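Local structure of glycoside Hydrolase (Bacteroides uniformis, 5TA0) at residues R45-I55 with L73-E84; P369-W377 with H387-E395. The protein probably hydrolyses agarose as a family 86 glycoside hydrolase, and here holds neoagarooctaose in its glycan-binding pocket. All coordinates share one frame; numbering follows the deposited sequence. Where two conformers were deposited one is given.

Contact 1: residues R45-I55 with L73-E84; sequences RPKFINFHATI and LIRKYDVYVGRE. With AAL (3,6-anhydro-alpha-L-galactopyranose), chain C.
His52 and Arg83 meet beside the bound sugar. Arg83 NH2 donates to His52 NE2 at 3.0 Å in a fairly straight bond. It lies in both the imidazole and guanidinium planes, although those are 81° apart. Arg83 CB sits over one face of the imidazole in a CH-pi contact, so a single arginine holds the ring by face and edge. With CG anti to the backbone N (chi1 -168°), His52 presents CE1 to C6 of the anhydrogalactose at 3.4 Å. A salt bridge to Glu199 gives the guanidinium a second partner.

Behind this pair, a short parallel pairing sets the backbones: Tyr80 N donates to Ile49 O at 3.0 Å, and Phe51 N to Tyr80 O at 3.1 Å. The Phe51 ring packs against Val79 CG1, Val81 CG1 and Leu73 CD2. Gly82, which follows a cis peptide, brings its CA to 3.1 Å from Ala53 O.

Farther out, Pro46 CG lies over the centre of the Tyr80 ring. Arg45 NH2 donates to Asp78 O at 2.8 Å, while its NE makes a weak bond to Asp78 OD2, part of a salt bridge. Asp78, with positive phi, is the C-prime residue of the Schellman motif that closes helix 69-76, within a beta-alpha-beta unit.

With NE2 bonded to Arg83 and His52 ND1 3.1 Å from a water that donates to Arg83 O, ring rotation is probably limited; CE1 approaches the sugar closest.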
loop_
_atom_site.group_PDB
_atom_site.type_symbol
_atom_site.label_atom_id
_atom_site.label_comp_id
_atom_site.label_asym_id
_atom_site.label_seq_id
_atom_site.Cartn_x
_atom_site.Cartn_y
_atom_site.Cartn_z
ATOM N N ARG A 45 -12.851 -2.683 4.990
ATOM C CA ARG A 45 -12.034 -2.726 6.209
ATOM C C ARG A 45 -10.973 -3.826 6.179
ATOM O O ARG A 45 -9.839 -3.570 6.500
ATOM C CB ARG A 45 -12.868 -2.785 7.498
ATOM C CG ARG A 45 -13.624 -1.524 7.822
ATOM C CD ARG A 45 -14.249 -1.591 9.196
ATOM N NE ARG A 45 -13.283 -1.679 10.292
ATOM C CZ ARG A 45 -12.652 -0.650 10.860
ATOM N NH1 ARG A 45 -12.845 0.610 10.444
ATOM N NH2 ARG A 45 -11.814 -0.894 11.874
ATOM N N PRO A 46 -11.302 -5.053 5.755
ATOM C CA PRO A 46 -10.236 -6.060 5.705
ATOM C C PRO A 46 -9.056 -5.693 4.811
ATOM O O PRO A 46 -7.894 -5.976 5.177
ATOM C CB PRO A 46 -10.974 -7.317 5.214
ATOM C CG PRO A 46 -12.382 -7.102 5.711
ATOM C CD PRO A 46 -12.632 -5.663 5.526
ATOM N N LYS A 47 -9.325 -5.068 3.671
ATOM C CA LYS A 47 -8.281 -4.670 2.740
ATOM C C LYS A 47 -7.363 -3.574 3.272
ATOM O O LYS A 47 -6.206 -3.502 2.854
ATOM C CB LYS A 47 -8.918 -4.174 1.436
ATOM C CG LYS A 47 -7.976 -4.161 0.260
ATOM C CD LYS A 47 -8.775 -4.155 -1.031
ATOM C CE LYS A 47 -9.424 -2.809 -1.319
ATOM N NZ LYS A 47 -10.061 -2.744 -2.672
ATOM N N PHE A 48 -7.880 -2.720 4.160
ATOM C CA PHE A 48 -7.188 -1.501 4.599
ATOM C C PHE A 48 -6.869 -1.388 6.083
ATOM O O PHE A 48 -5.802 -0.830 6.434
ATOM C CB PHE A 48 -7.981 -0.264 4.182
ATOM C CG PHE A 48 -8.023 -0.035 2.703
ATOM C CD1 PHE A 48 -6.852 0.075 1.953
ATOM C CD2 PHE A 48 -9.240 0.078 2.045
ATOM C CE1 PHE A 48 -6.908 0.315 0.584
ATOM C CE2 PHE A 48 -9.290 0.313 0.676
ATOM C CZ PHE A 48 -8.126 0.423 -0.050
ATOM N N ILE A 49 -7.757 -1.833 6.957
ATOM C CA ILE A 49 -7.538 -1.687 8.417
ATOM C C ILE A 49 -7.050 -3.023 8.951
ATOM O O ILE A 49 -7.805 -3.874 9.424
ATOM C CB ILE A 49 -8.771 -1.197 9.162
ATOM C CG1 ILE A 49 -9.350 0.056 8.484
ATOM C CG2 ILE A 49 -8.416 -0.970 10.636
ATOM C CD1 ILE A 49 -8.412 1.237 8.350
ATOM N N ASN A 50 -5.738 -3.204 8.848
ATOM C CA ASN A 50 -5.120 -4.474 9.102
ATOM C C ASN A 50 -3.686 -4.252 9.585
ATOM O O ASN A 50 -3.219 -3.101 9.649
ATOM C CB ASN A 50 -5.193 -5.352 7.851
ATOM C CG ASN A 50 -4.520 -4.686 6.677
ATOM O OD1 ASN A 50 -3.348 -4.282 6.800
ATOM N ND2 ASN A 50 -5.217 -4.529 5.557
ATOM N N PHE A 51 -2.986 -5.334 9.942
ATOM C CA PHE A 51 -1.571 -5.251 10.308
ATOM C C PHE A 51 -0.875 -6.575 10.047
ATOM O O PHE A 51 -1.522 -7.590 9.702
ATOM C CB PHE A 51 -1.346 -4.714 11.735
ATOM C CG PHE A 51 -1.673 -5.659 12.875
ATOM C CD1 PHE A 51 -0.715 -5.986 13.833
ATOM C CD2 PHE A 51 -2.961 -6.148 13.062
ATOM C CE1 PHE A 51 -1.034 -6.768 14.941
ATOM C CE2 PHE A 51 -3.268 -6.953 14.160
ATOM C CZ PHE A 51 -2.308 -7.273 15.087
ATOM N N HIS A 52 0.456 -6.534 10.165
ATOM C CA HIS A 52 1.329 -7.627 9.712
ATOM C C HIS A 52 1.486 -8.626 10.844
ATOM O O HIS A 52 2.519 -8.678 11.502
ATOM C CB HIS A 52 2.671 -7.034 9.265
ATOM C CG HIS A 52 3.559 -7.981 8.517
ATOM N ND1 HIS A 52 4.011 -9.176 9.037
ATOM C CD2 HIS A 52 4.051 -7.916 7.261
ATOM C CE1 HIS A 52 4.766 -9.789 8.143
ATOM N NE2 HIS A 52 4.825 -9.030 7.072
ATOM N N ALA A 53 0.462 -9.449 11.057
ATOM C CA ALA A 53 0.370 -10.387 12.172
ATOM C C ALA A 53 -0.468 -11.577 11.738
ATOM O O ALA A 53 -0.969 -11.623 10.626
ATOM C CB ALA A 53 -0.231 -9.703 13.397
ATOM N N THR A 54 -0.577 -12.545 12.623
ATOM C CA THR A 54 -1.496 -13.657 12.433
ATOM C C THR A 54 -2.274 -13.836 13.726
ATOM O O THR A 54 -1.846 -13.386 14.806
ATOM C CB THR A 54 -0.768 -14.980 12.125
ATOM O OG1 THR A 54 0.173 -15.238 13.171
ATOM C CG2 THR A 54 -0.054 -14.914 10.790
ATOM N N ILE A 55 -3.417 -14.504 13.629
ATOM C CA ILE A 55 -4.235 -14.791 14.818
ATOM C C ILE A 55 -3.615 -15.791 15.787
ATOM O O ILE A 55 -3.978 -15.799 16.965
ATOM C CB ILE A 55 -5.674 -15.239 14.443
ATOM C CG1 ILE A 55 -5.682 -16.604 13.742
ATOM C CG2 ILE A 55 -6.355 -14.170 13.612
ATOM C CD1 ILE A 55 -7.074 -17.119 13.439
ATOM N N LEU A 73 -7.789 -5.912 20.589
ATOM C CA LEU A 73 -7.243 -5.365 19.355
ATOM C C LEU A 73 -8.030 -5.793 18.126
ATOM O O LEU A 73 -8.412 -4.947 17.305
ATOM C CB LEU A 73 -5.783 -5.757 19.222
ATOM C CG LEU A 73 -5.007 -5.194 18.030
ATOM C CD1 LEU A 73 -5.235 -3.712 17.767
ATOM C CD2 LEU A 73 -3.517 -5.502 18.214
ATOM N N ILE A 74 -8.254 -7.090 17.966
ATOM C CA ILE A 74 -8.953 -7.572 16.772
ATOM C C ILE A 74 -10.464 -7.280 16.865
ATOM O O ILE A 74 -11.028 -6.630 15.978
ATOM C CB ILE A 74 -8.682 -9.070 16.504
ATOM C CG1 ILE A 74 -7.212 -9.301 16.144
ATOM C CG2 ILE A 74 -9.583 -9.579 15.385
ATOM C CD1 ILE A 74 -6.817 -10.768 16.110
ATOM N N ARG A 75 -11.114 -7.760 17.920
ATOM C CA ARG A 75 -12.576 -7.648 17.976
ATOM C C ARG A 75 -13.042 -6.218 18.258
ATOM O O ARG A 75 -13.811 -5.658 17.483
ATOM C CB ARG A 75 -13.167 -8.654 18.969
ATOM C CG ARG A 75 -14.692 -8.740 18.921
ATOM C CD ARG A 75 -15.467 -7.711 19.733
ATOM N NE ARG A 75 -15.003 -7.524 21.110
ATOM C CZ ARG A 75 -15.282 -6.458 21.875
ATOM N NH1 ARG A 75 -14.795 -6.378 23.110
ATOM N NH2 ARG A 75 -16.037 -5.458 21.418
ATOM N N LYS A 76 -12.573 -5.628 19.355
ATOM C CA LYS A 76 -13.077 -4.300 19.748
ATOM C C LYS A 76 -12.760 -3.214 18.706
ATOM O O LYS A 76 -13.612 -2.389 18.398
ATOM C CB LYS A 76 -12.538 -3.881 21.119
ATOM C CG LYS A 76 -13.018 -2.501 21.527
ATOM C CD LYS A 76 -12.666 -2.149 22.960
ATOM C CE LYS A 76 -11.292 -1.530 23.063
ATOM N NZ LYS A 76 -10.992 -1.159 24.476
ATOM N N TYR A 77 -11.553 -3.231 18.139
ATOM C CA TYR A 77 -11.211 -2.224 17.127
ATOM C C TYR A 77 -11.556 -2.656 15.695
ATOM O O TYR A 77 -11.499 -1.826 14.783
ATOM C CB TYR A 77 -9.755 -1.817 17.251
ATOM C CG TYR A 77 -9.475 -1.008 18.505
ATOM C CD1 TYR A 77 -10.008 0.272 18.668
ATOM C CD2 TYR A 77 -8.675 -1.520 19.515
ATOM C CE1 TYR A 77 -9.757 0.996 19.828
ATOM C CE2 TYR A 77 -8.401 -0.787 20.662
ATOM C CZ TYR A 77 -8.944 0.461 20.805
ATOM O OH TYR A 77 -8.684 1.194 21.961
ATOM N N ASP A 78 -11.941 -3.929 15.511
ATOM C CA ASP A 78 -12.299 -4.488 14.181
ATOM C C ASP A 78 -11.130 -4.343 13.205
ATOM O O ASP A 78 -11.188 -3.631 12.197
ATOM C CB ASP A 78 -13.574 -3.869 13.616
ATOM C CG ASP A 78 -14.142 -4.652 12.452
ATOM O OD1 ASP A 78 -14.287 -5.867 12.596
ATOM O OD2 ASP A 78 -14.500 -4.064 11.436
ATOM N N VAL A 79 -10.074 -5.072 13.547
ATOM C CA VAL A 79 -8.799 -5.013 12.850
ATOM C C VAL A 79 -8.495 -6.371 12.245
ATOM O O VAL A 79 -8.656 -7.384 12.915
ATOM C CB VAL A 79 -7.657 -4.585 13.790
ATOM C CG1 VAL A 79 -6.323 -4.536 13.051
ATOM C CG2 VAL A 79 -7.969 -3.239 14.430
ATOM N N TYR A 80 -8.011 -6.376 11.004
ATOM C CA TYR A 80 -7.820 -7.614 10.247
ATOM C C TYR A 80 -6.333 -7.986 10.110
ATOM O O TYR A 80 -5.431 -7.176 10.370
ATOM C CB TYR A 80 -8.530 -7.479 8.874
ATOM C CG TYR A 80 -10.020 -7.315 9.098
ATOM C CD1 TYR A 80 -10.588 -6.088 9.475
ATOM C CD2 TYR A 80 -10.865 -8.420 9.014
ATOM C CE1 TYR A 80 -11.950 -6.007 9.775
ATOM C CE2 TYR A 80 -12.221 -8.328 9.310
ATOM C CZ TYR A 80 -12.742 -7.134 9.694
ATOM O OH TYR A 80 -14.095 -7.054 10.025
ATOM N N VAL A 81 -6.100 -9.219 9.711
ATOM C CA VAL A 81 -4.755 -9.759 9.481
ATOM C C VAL A 81 -4.801 -10.526 8.161
ATOM O O VAL A 81 -5.896 -10.830 7.681
ATOM C CB VAL A 81 -4.261 -10.631 10.650
ATOM C CG1 VAL A 81 -4.157 -9.809 11.925
ATOM C CG2 VAL A 81 -5.157 -11.824 10.874
ATOM N N GLY A 82 -3.665 -10.857 7.543
ATOM C CA GLY A 82 -2.296 -10.554 7.986
ATOM C C GLY A 82 -1.301 -11.126 6.991
ATOM O O GLY A 82 -1.640 -11.410 5.839
ATOM N N ARG A 83 -0.068 -11.269 7.437
ATOM C CA ARG A 83 1.028 -11.748 6.591
ATOM C C ARG A 83 2.003 -12.474 7.473
ATOM O O ARG A 83 2.179 -12.099 8.647
ATOM C CB ARG A 83 1.714 -10.568 5.880
ATOM C CG ARG A 83 2.870 -10.913 4.945
ATOM C CD ARG A 83 3.137 -9.735 4.032
ATOM N NE ARG A 83 4.189 -9.921 3.026
ATOM C CZ ARG A 83 5.466 -9.573 3.158
ATOM N NH1 ARG A 83 6.279 -9.658 2.112
ATOM N NH2 ARG A 83 5.936 -9.108 4.292
ATOM N N GLU A 84 2.625 -13.540 6.956
ATOM C CA GLU A 84 3.548 -14.324 7.765
ATOM C C GLU A 84 4.550 -15.057 6.890
ATOM O O GLU A 84 4.189 -15.742 5.944
ATOM C CB GLU A 84 2.794 -15.327 8.655
ATOM C CG GLU A 84 3.396 -15.560 10.037
ATOM C CD GLU A 84 4.626 -16.437 10.060
ATOM O OE1 GLU A 84 5.569 -16.108 10.816
ATOM O OE2 GLU A 84 4.667 -17.468 9.378
HETATM C C1 AAL C . 10.274 -8.407 6.917
HETATM C C2 AAL C . 10.240 -9.777 6.209
HETATM C C3 AAL C . 9.507 -10.826 7.030
HETATM C C4 AAL C . 10.068 -10.853 8.434
HETATM C C5 AAL C . 9.527 -9.558 8.950
HETATM C C6 AAL C . 8.120 -9.589 8.445
HETATM O O2 AAL C . 11.566 -10.269 5.982
HETATM O O3 AAL C . 8.167 -10.370 7.244
HETATM O O4 AAL C . 9.463 -11.943 9.160
HETATM O O5 AAL C . 10.200 -8.450 8.345
HETATM O O HOH W 1 -10.029 0.346 13.691
HETATM O O HOH W 2 -7.702 -8.737 5.549
HETATM O O HOH W 3 3.916 -11.802 10.712
#

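Contact 2: residues P369-W377 with H387-E395; sequences PFAMLKSEW and HTARMLRRE. With GAL (beta-D-galactopyranose), chain B; AAL (3,6-anhydro-alpha-L-galactopyranose), chain C.
The His387 imidazole is the main protrusion of 387-395, and it fills a hollow formed by Phe370, Met372, Ser375 and Trp377. Ser375 CB covers one face of the ring, and Phe370 CE2 comes to its edge, 4.0 Å from CE1. Met372 SD approaches obliquely, 3.8 Å from NE2. The imidazole turns an edge toward the six-membered ring of Trp377 in an offset edge-to-face pair, with planes at 80°. Within its own segment, His387 ND1 accepts from Ala389 N at 3.1 Å, which helps to fix the rotation of the imidazole.

A smaller bump, the methyl of Ala389, rests against Phe370, with CB 3.5 Å from Phe370 O and also touching the ring at CD2. Beside it the backbones join: Met372 N donates to Ala389 O at 2.9 Å, and Met391 N returns a nearly straight bond to Met372 O.

Beyond this bridge, Leu392 CD1 lodges against Leu373 CG and the bent Lys374 chain, 3.7 Å from CE. Met391 SD rests on the methyl of Ala371. The methylenes of Arg390 run past Lys374 O, and a water links that oxygen to Arg390 NH1, while the guanidinium is salt-bridged to Glu397. In a salt bridge, Arg394 NH1 donates almost straight to the syn side of Glu376 OE1 at 3.1 Å, the two planes 84° apart; Tyr405 also bonds the carboxylate and Gly403 O the guanidinium.

Trp377 is covered on both sides, by Ser375 CB on one face and by galactose on the other. Its CZ2 lies 3.6 Å from galactose C1. Met372 and Phe370 also touch the glycan. An indole lying flat against a pyranose, backed by an aromatic cluster, is characteristic of a carbohydrate-binding subsite, here built on the loop that follows strand 364-369 of the barrel.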
loop_
_atom_site.group_PDB
_atom_site.type_symbol
_atom_site.label_atom_id
_atom_site.label_comp_id
_atom_site.label_asym_id
_atom_site.label_seq_id
_atom_site.Cartn_x
_atom_site.Cartn_y
_atom_site.Cartn_z
ATOM N N PRO A 369 -0.251 -1.882 6.429
ATOM C CA PRO A 369 0.771 -1.106 7.147
ATOM C C PRO A 369 1.777 -2.030 7.810
ATOM O O PRO A 369 1.401 -3.076 8.371
ATOM C CB PRO A 369 -0.034 -0.368 8.197
ATOM C CG PRO A 369 -1.438 -0.369 7.744
ATOM C CD PRO A 369 -1.614 -1.609 6.924
ATOM N N PHE A 370 3.060 -1.684 7.756
ATOM C CA PHE A 370 4.077 -2.507 8.383
ATOM C C PHE A 370 4.149 -2.204 9.870
ATOM O O PHE A 370 4.877 -1.343 10.341
ATOM C CB PHE A 370 5.442 -2.436 7.717
ATOM C CG PHE A 370 6.369 -3.479 8.254
ATOM C CD1 PHE A 370 6.024 -4.833 8.175
ATOM C CD2 PHE A 370 7.530 -3.129 8.928
ATOM C CE1 PHE A 370 6.848 -5.809 8.691
ATOM C CE2 PHE A 370 8.369 -4.113 9.428
ATOM C CZ PHE A 370 8.017 -5.457 9.332
ATOM N N ALA A 371 3.341 -2.951 10.588
ATOM C CA ALA A 371 3.304 -2.946 12.038
ATOM C C ALA A 371 3.090 -4.391 12.441
ATOM O O ALA A 371 2.107 -5.014 11.990
ATOM C CB ALA A 371 2.159 -2.094 12.528
ATOM N N MET A 372 4.013 -4.945 13.222
ATOM C CA MET A 372 3.909 -6.324 13.722
ATOM C C MET A 372 3.358 -6.281 15.134
ATOM O O MET A 372 3.377 -5.222 15.773
ATOM C CB MET A 372 5.268 -6.983 13.652
ATOM C CG MET A 372 5.768 -7.101 12.211
ATOM S SD MET A 372 7.224 -8.149 11.985
ATOM C CE MET A 372 6.432 -9.750 12.114
ATOM N N LEU A 373 2.873 -7.395 15.662
ATOM C CA LEU A 373 2.303 -7.368 17.002
ATOM C C LEU A 373 3.355 -7.091 18.066
ATOM O O LEU A 373 3.182 -6.187 18.881
ATOM C CB LEU A 373 1.595 -8.699 17.310
ATOM C CG LEU A 373 0.925 -8.774 18.694
ATOM C CD1 LEU A 373 -0.248 -7.844 18.753
ATOM C CD2 LEU A 373 0.477 -10.202 18.996
ATOM N N LYS A 374 4.428 -7.864 18.044
ATOM C CA LYS A 374 5.390 -7.877 19.152
ATOM C C LYS A 374 6.817 -8.149 18.716
ATOM O O LYS A 374 7.755 -7.498 19.181
ATOM C CB LYS A 374 4.956 -8.925 20.198
ATOM C CG LYS A 374 5.867 -8.984 21.428
ATOM C CD LYS A 374 5.434 -9.957 22.515
ATOM C CE LYS A 374 4.117 -9.574 23.144
ATOM N NZ LYS A 374 3.699 -10.531 24.212
ATOM N N SER A 375 7.010 -9.151 17.872
ATOM C CA SER A 375 8.325 -9.463 17.306
ATOM C C SER A 375 9.445 -9.457 18.354
ATOM O O SER A 375 10.466 -8.803 18.173
ATOM C CB SER A 375 8.635 -8.493 16.168
ATOM O OG SER A 375 7.631 -8.663 15.176
ATOM N N GLU A 376 9.233 -10.211 19.431
ATOM C CA GLU A 376 10.239 -10.440 20.477
ATOM C C GLU A 376 11.555 -10.944 19.889
ATOM O O GLU A 376 12.636 -10.542 20.314
ATOM C CB GLU A 376 9.703 -11.470 21.476
ATOM C CG GLU A 376 10.548 -11.633 22.723
ATOM C CD GLU A 376 10.029 -10.813 23.885
ATOM O OE1 GLU A 376 10.825 -10.499 24.792
ATOM O OE2 GLU A 376 8.815 -10.497 23.911
ATOM N N TRP A 377 11.459 -11.803 18.879
ATOM C CA TRP A 377 12.624 -12.322 18.149
ATOM C C TRP A 377 13.520 -11.221 17.568
ATOM O O TRP A 377 14.689 -11.467 17.267
ATOM C CB TRP A 377 12.196 -13.283 16.989
ATOM C CG TRP A 377 11.210 -12.662 16.051
ATOM C CD1 TRP A 377 9.842 -12.881 16.034
ATOM C CD2 TRP A 377 11.463 -11.703 15.012
ATOM N NE1 TRP A 377 9.269 -12.115 15.085
ATOM C CE2 TRP A 377 10.213 -11.374 14.442
ATOM C CE3 TRP A 377 12.610 -11.080 14.512
ATOM C CZ2 TRP A 377 10.096 -10.464 13.386
ATOM C CZ3 TRP A 377 12.485 -10.154 13.463
ATOM C CH2 TRP A 377 11.227 -9.865 12.920
ATOM N N HIS A 387 12.485 -4.292 18.053
ATOM C CA HIS A 387 11.953 -4.141 16.708
ATOM C C HIS A 387 11.336 -2.745 16.554
ATOM O O HIS A 387 10.646 -2.257 17.448
ATOM C CB HIS A 387 10.912 -5.235 16.455
ATOM C CG HIS A 387 10.507 -5.373 15.031
ATOM N ND1 HIS A 387 9.601 -4.525 14.435
ATOM C CD2 HIS A 387 10.863 -6.272 14.087
ATOM C CE1 HIS A 387 9.391 -4.921 13.189
ATOM N NE2 HIS A 387 10.174 -5.953 12.943
ATOM N N THR A 388 11.573 -2.121 15.407
ATOM C CA THR A 388 11.184 -0.723 15.226
ATOM C C THR A 388 9.725 -0.474 14.783
ATOM O O THR A 388 9.324 0.666 14.657
ATOM C CB THR A 388 12.146 0.010 14.275
ATOM O OG1 THR A 388 12.070 -0.588 12.984
ATOM C CG2 THR A 388 13.593 -0.043 14.807
ATOM N N ALA A 389 8.925 -1.517 14.605
ATOM C CA ALA A 389 7.526 -1.378 14.127
ATOM C C ALA A 389 6.593 -2.360 14.826
ATOM O O ALA A 389 6.176 -3.368 14.238
ATOM C CB ALA A 389 7.488 -1.561 12.621
ATOM N N ARG A 390 6.303 -2.079 16.091
ATOM C CA ARG A 390 5.514 -2.942 16.971
ATOM C C ARG A 390 4.250 -2.281 17.479
ATOM O O ARG A 390 4.274 -1.131 17.879
ATOM C CB ARG A 390 6.329 -3.367 18.205
ATOM C CG ARG A 390 7.508 -4.271 17.924
ATOM C CD ARG A 390 8.322 -4.474 19.173
ATOM N NE ARG A 390 8.913 -3.197 19.576
ATOM C CZ ARG A 390 9.207 -2.835 20.827
ATOM N NH1 ARG A 390 9.053 -3.659 21.848
ATOM N NH2 ARG A 390 9.640 -1.595 21.024
ATOM N N MET A 391 3.155 -3.042 17.513
ATOM C CA MET A 391 1.925 -2.645 18.181
ATOM C C MET A 391 2.023 -2.643 19.702
ATOM O O MET A 391 1.236 -1.961 20.357
ATOM C CB MET A 391 0.772 -3.576 17.791
ATOM C CG MET A 391 0.416 -3.537 16.325
ATOM S SD MET A 391 0.005 -1.883 15.716
ATOM C CE MET A 391 -1.238 -1.344 16.857
ATOM N N LEU A 392 2.964 -3.409 20.248
ATOM C CA LEU A 392 3.142 -3.568 21.698
ATOM C C LEU A 392 4.581 -3.253 22.038
ATOM O O LEU A 392 5.501 -3.663 21.323
ATOM C CB LEU A 392 2.891 -5.004 22.133
ATOM C CG LEU A 392 1.521 -5.608 21.894
ATOM C CD1 LEU A 392 1.577 -7.099 22.212
ATOM C CD2 LEU A 392 0.463 -4.885 22.688
ATOM N N ARG A 393 4.771 -2.610 23.193
ATOM C CA ARG A 393 6.102 -2.362 23.734
ATOM C C ARG A 393 6.060 -2.609 25.243
ATOM O O ARG A 393 5.005 -2.504 25.857
ATOM C CB ARG A 393 6.574 -0.964 23.359
ATOM C CG ARG A 393 5.658 0.187 23.727
ATOM C CD ARG A 393 6.069 0.802 25.050
ATOM N NE ARG A 393 5.153 1.850 25.509
ATOM C CZ ARG A 393 5.129 2.346 26.745
ATOM N NH1 ARG A 393 4.263 3.310 27.042
ATOM N NH2 ARG A 393 5.955 1.887 27.683
ATOM N N ARG A 394 7.191 -2.955 25.830
ATOM C CA ARG A 394 7.212 -3.254 27.265
ATOM C C ARG A 394 7.065 -1.963 28.059
ATOM O O ARG A 394 7.498 -0.887 27.621
ATOM C CB ARG A 394 8.470 -4.007 27.625
ATOM C CG ARG A 394 8.473 -5.424 27.068
ATOM C CD ARG A 394 9.671 -6.224 27.557
ATOM N NE ARG A 394 9.687 -7.648 27.182
ATOM C CZ ARG A 394 9.216 -8.665 27.906
ATOM N NH1 ARG A 394 9.319 -9.905 27.441
ATOM N NH2 ARG A 394 8.625 -8.486 29.075
ATOM N N GLU A 395 6.420 -2.065 29.217
ATOM C CA GLU A 395 6.051 -0.869 29.972
ATOM C C GLU A 395 7.242 -0.005 30.371
ATOM O O GLU A 395 7.090 1.200 30.472
ATOM C CB GLU A 395 5.170 -1.182 31.182
ATOM C CG GLU A 395 5.773 -2.066 32.247
ATOM C CD GLU A 395 4.739 -2.582 33.253
ATOM O OE1 GLU A 395 4.862 -3.760 33.686
ATOM O OE2 GLU A 395 3.786 -1.826 33.587
HETATM C C1 GAL B . 10.208 -12.339 10.309
HETATM C C2 GAL B . 9.510 -13.581 10.870
HETATM C C3 GAL B . 10.306 -14.230 12.008
HETATM C C4 GAL B . 11.760 -14.412 11.593
HETATM C C5 GAL B . 12.322 -13.075 11.115
HETATM C C6 GAL B . 13.785 -13.154 10.685
HETATM O O2 GAL B . 8.218 -13.175 11.324
HETATM O O3 GAL B . 9.693 -15.470 12.409
HETATM O O4 GAL B . 11.842 -15.341 10.499
HETATM O O5 GAL B . 11.566 -12.608 9.987
HETATM O O6 GAL B . 14.239 -11.872 10.217
HETATM C C1 AAL C . 10.274 -8.407 6.917
HETATM C C2 AAL C . 10.240 -9.777 6.209
HETATM C C3 AAL C . 9.507 -10.826 7.030
HETATM C C4 AAL C . 10.068 -10.853 8.434
HETATM C C5 AAL C . 9.527 -9.558 8.950
HETATM C C6 AAL C . 8.120 -9.589 8.445
HETATM O O2 AAL C . 11.566 -10.269 5.982
HETATM O O3 AAL C . 8.167 -10.370 7.244
HETATM O O4 AAL C . 9.463 -11.943 9.160
HETATM O O5 AAL C . 10.200 -8.450 8.345
HETATM O O HOH W 4 9.134 -6.679 21.461
HETATM O O HOH W 5 11.432 -6.512 19.723
#

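How the contacts relate
Contacts 1 and 2 have centres about 14 Å apart and meet where the parallel barrel sheet closes, strand 50-51 being its first and strand 364-369 its last. His52 N lies 2.9 Å from Ala371 O, a probable hydrogen bond joining the two contacts directly. Next to it Phe51 CD1 packs 3.7 Å from Met391 CG, which extends the apolar cluster of contact 1 into the loop of contact 2. Both supply walls of the glycan pocket and touch the same anhydrogalactose: its C6 is approached by His52 from contact 1 and by Met372 SD, at 3.9 Å, from contact 2, whose Trp377 covers the adjoining galactose.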